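Local atomic coordinates of IAA acetyltransferase (Bacillus cereus ATCC 14579, PDB entry 1Y9K), a protein that probably works as an N-acetyltransferase of the GNAT family, moving an acetyl group onto an amine of a substrate not yet established. Residues Ser47-Tyr52 / Ala68-Leu73. Sequence-based numbering, arbitrary orientation.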
ATOM      1  N   SER A  47      -0.326 -18.483   8.014  1.00 40.89           N
ATOM      2  CA  SER A  47      -1.318 -17.717   7.243  1.00 40.40           C
ATOM      3  C   SER A  47      -0.769 -16.452   6.576  1.00 39.29           C
ATOM      4  O   SER A  47       0.269 -15.930   6.985  1.00 39.48           O
ATOM      5  CB  SER A  47      -2.544 -17.382   8.111  1.00 40.53           C
ATOM      6  OG  SER A  47      -2.271 -16.312   9.014  1.00 42.46           O
ATOM      7  N   VAL A  48      -1.468 -15.989   5.538  1.00 38.10           N
ATOM      8  CA  VAL A  48      -1.209 -14.689   4.908  1.00 37.02           C
ATOM      9  C   VAL A  48      -1.666 -13.520   5.800  1.00 36.58           C
ATOM     10  O   VAL A  48      -2.860 -13.354   6.069  1.00 36.41           O
ATOM     11  CB  VAL A  48      -1.875 -14.587   3.518  1.00 36.87           C
ATOM     12  CG1 VAL A  48      -1.768 -13.152   2.956  1.00 36.53           C
ATOM     13  CG2 VAL A  48      -1.249 -15.594   2.561  1.00 36.47           C
ATOM     14  N   ILE A  49      -0.704 -12.711   6.237  1.00 36.12           N
ATOM     15  CA  ILE A  49      -0.948 -11.652   7.228  1.00 35.82           C
ATOM     16  C   ILE A  49      -0.542 -10.232   6.755  1.00 35.59           C
ATOM     17  O   ILE A  49      -0.715  -9.243   7.474  1.00 35.64           O
ATOM     18  CB  ILE A  49      -0.274 -11.995   8.592  1.00 36.10           C
ATOM     19  CG1 ILE A  49       1.177 -12.472   8.412  1.00 36.26           C
ATOM     20  CG2 ILE A  49      -1.065 -13.069   9.329  1.00 35.40           C
ATOM     21  CD1 ILE A  49       2.170 -11.403   8.002  1.00 35.86           C
ATOM     22  N   GLY A  50      -0.013 -10.150   5.539  1.00 34.87           N
ATOM     23  CA  GLY A  50       0.396  -8.896   4.935  1.00 34.46           C
ATOM     24  C   GLY A  50       0.288  -8.986   3.423  1.00 34.39           C
ATOM     25  O   GLY A  50       0.295 -10.080   2.847  1.00 34.42           O
ATOM     26  N   VAL A  51       0.172  -7.834   2.776  1.00 34.19           N
ATOM     27  CA  VAL A  51       0.080  -7.783   1.332  1.00 34.01           C
ATOM     28  C   VAL A  51       0.519  -6.406   0.850  1.00 34.40           C
ATOM     29  O   VAL A  51       0.501  -5.446   1.626  1.00 34.56           O
ATOM     30  CB  VAL A  51      -1.360  -8.128   0.841  1.00 33.97           C
ATOM     31  CG1 VAL A  51      -2.401  -7.119   1.370  1.00 34.36           C
ATOM     32  CG2 VAL A  51      -1.417  -8.257  -0.678  1.00 33.25           C
ATOM     33  N   TYR A  52       0.966  -6.338  -0.407  1.00 34.36           N
ATOM     34  CA  TYR A  52       1.080  -5.088  -1.148  1.00 34.30           C
ATOM     35  C   TYR A  52       0.903  -5.328  -2.658  1.00 34.08           C
ATOM     36  O   TYR A  52       1.162  -6.426  -3.158  1.00 34.46           O
ATOM     37  CB  TYR A  52       2.386  -4.342  -0.827  1.00 34.51           C
ATOM     38  CG  TYR A  52       3.663  -4.913  -1.440  1.00 35.16           C
ATOM     39  CD1 TYR A  52       4.000  -4.654  -2.773  1.00 35.53           C
ATOM     40  CD2 TYR A  52       4.553  -5.677  -0.671  1.00 34.88           C
ATOM     41  CE1 TYR A  52       5.180  -5.157  -3.334  1.00 34.93           C
ATOM     42  CE2 TYR A  52       5.734  -6.181  -1.219  1.00 34.22           C
ATOM     43  CZ  TYR A  52       6.033  -5.915  -2.551  1.00 35.02           C
ATOM     44  OH  TYR A  52       7.185  -6.408  -3.103  1.00 36.12           O
ATOM     45  N   ALA A  68      -1.294  -3.659   3.239  1.00 36.79           N
ATOM     46  CA  ALA A  68      -2.138  -4.029   4.375  1.00 37.67           C
ATOM     47  C   ALA A  68      -1.473  -5.086   5.218  1.00 38.21           C
ATOM     48  O   ALA A  68      -0.816  -5.984   4.689  1.00 38.60           O
ATOM     49  CB  ALA A  68      -3.525  -4.523   3.902  1.00 37.41           C
ATOM     50  N   VAL A  69      -1.659  -4.954   6.530  1.00 38.80           N
ATOM     51  CA  VAL A  69      -1.184  -5.897   7.527  1.00 39.33           C
ATOM     52  C   VAL A  69      -2.403  -6.297   8.366  1.00 40.25           C
ATOM     53  O   VAL A  69      -3.284  -5.467   8.616  1.00 40.29           O
ATOM     54  CB  VAL A  69      -0.071  -5.264   8.412  1.00 39.26           C
ATOM     55  CG1 VAL A  69       0.323  -6.184   9.574  1.00 39.16           C
ATOM     56  CG2 VAL A  69       1.167  -4.922   7.564  1.00 38.80           C
ATOM     57  N   ALA A  70      -2.470  -7.569   8.763  1.00 40.89           N
ATOM     58  CA  ALA A  70      -3.546  -8.065   9.611  1.00 41.95           C
ATOM     59  C   ALA A  70      -3.640  -7.199  10.856  1.00 42.55           C
ATOM     60  O   ALA A  70      -2.613  -6.841  11.439  1.00 42.47           O
ATOM     61  CB  ALA A  70      -3.321  -9.545   9.979  1.00 41.84           C
ATOM     62  N   GLU A  71      -4.875  -6.854  11.238  1.00 43.49           N
ATOM     63  CA  GLU A  71      -5.145  -5.921  12.342  1.00 44.51           C
ATOM     64  C   GLU A  71      -4.431  -6.299  13.638  1.00 44.60           C
ATOM     65  O   GLU A  71      -3.807  -5.449  14.266  1.00 44.92           O
ATOM     66  CB  GLU A  71      -6.655  -5.789  12.602  1.00 44.80           C
ATOM     67  CG  GLU A  71      -7.411  -4.902  11.596  1.00 45.07           C
ATOM     68  CD  GLU A  71      -8.931  -5.186  11.555  1.00 45.39           C
ATOM     69  OE1 GLU A  71      -9.340  -6.357  11.269  1.00 45.08           O
ATOM     70  OE2 GLU A  71      -9.710  -4.228  11.795  1.00 43.65           O
ATOM     71  N   HIS A  72      -4.513  -7.572  14.020  1.00 44.82           N
ATOM     72  CA  HIS A  72      -3.943  -8.052  15.279  1.00 44.86           C
ATOM     73  C   HIS A  72      -2.405  -8.084  15.292  1.00 45.52           C
ATOM     74  O   HIS A  72      -1.788  -8.239  16.355  1.00 45.63           O
ATOM     75  CB  HIS A  72      -4.516  -9.429  15.636  1.00 44.62           C
ATOM     76  CG  HIS A  72      -4.043 -10.539  14.748  1.00 43.15           C
ATOM     77  ND1 HIS A  72      -4.425 -10.655  13.430  1.00 42.13           N
ATOM     78  CD2 HIS A  72      -3.239 -11.599  14.999  1.00 42.93           C
ATOM     79  CE1 HIS A  72      -3.867 -11.730  12.901  1.00 42.27           C
ATOM     80  NE2 HIS A  72      -3.141 -12.321  13.833  1.00 42.82           N
ATOM     81  N   LEU A  73      -1.793  -7.935  14.117  1.00 45.95           N
ATOM     82  CA  LEU A  73      -0.338  -8.011  13.991  1.00 46.19           C
ATOM     83  C   LEU A  73       0.326  -6.668  13.692  1.00 46.59           C
ATOM     84  O   LEU A  73       1.544  -6.614  13.519  1.00 46.67           O
ATOM     85  CB  LEU A  73       0.060  -9.039  12.925  1.00 46.01           C
ATOM     86  CG  LEU A  73      -0.264 -10.517  13.147  1.00 46.02           C
ATOM     87  CD1 LEU A  73       0.468 -11.344  12.113  1.00 45.40           C
ATOM     88  CD2 LEU A  73       0.112 -10.989  14.555  1.00 46.43           C
TER
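I49 and L73 meet with their side chains crossed at about a right angle, and one methyl of L73 does the touching: CD1 of L73 lies 3.6 Å from CG2 of I49 and nearly as close to its CB. CG1 of I49 sits between its own backbone N and carbonyl carbon (chi1 47°), which turns CG2 anti to the carbonyl carbon. CB of A70 approaches CB of I49 more loosely, at 4.1 Å. The backbones of the same two residues are joined as well: A70 N gives I49 O a short 2.7 Å hydrogen bond, nearly straight at the hydrogen (163°), with the donor tilted 28° from the carbonyl plane of I49. Farther along, V51 and A68 form an antiparallel hydrogen-bonded pair, V51 N to A68 O at 2.8 Å and A68 N to V51 O at 3.0 Å; on their shared face CG1 of V51 packs against CB of A68 at 3.8 Å. Between this pair and the I49-A70 bond, G50 faces V69 as a non-hydrogen-bonded pair, its CA making a CA-H...O contact of 3.2 Å with A68 O. This is one end of the hairpin of strands 48-56 and 61-69 in the GNAT sheet. On the other edge of strand 48-56, I49 and G50 both face A42 of strand 38-43, a classic beta bulge. I78 of helix 78-92 touches both I49 and L73, while helix 17-23 covers V51 and A68.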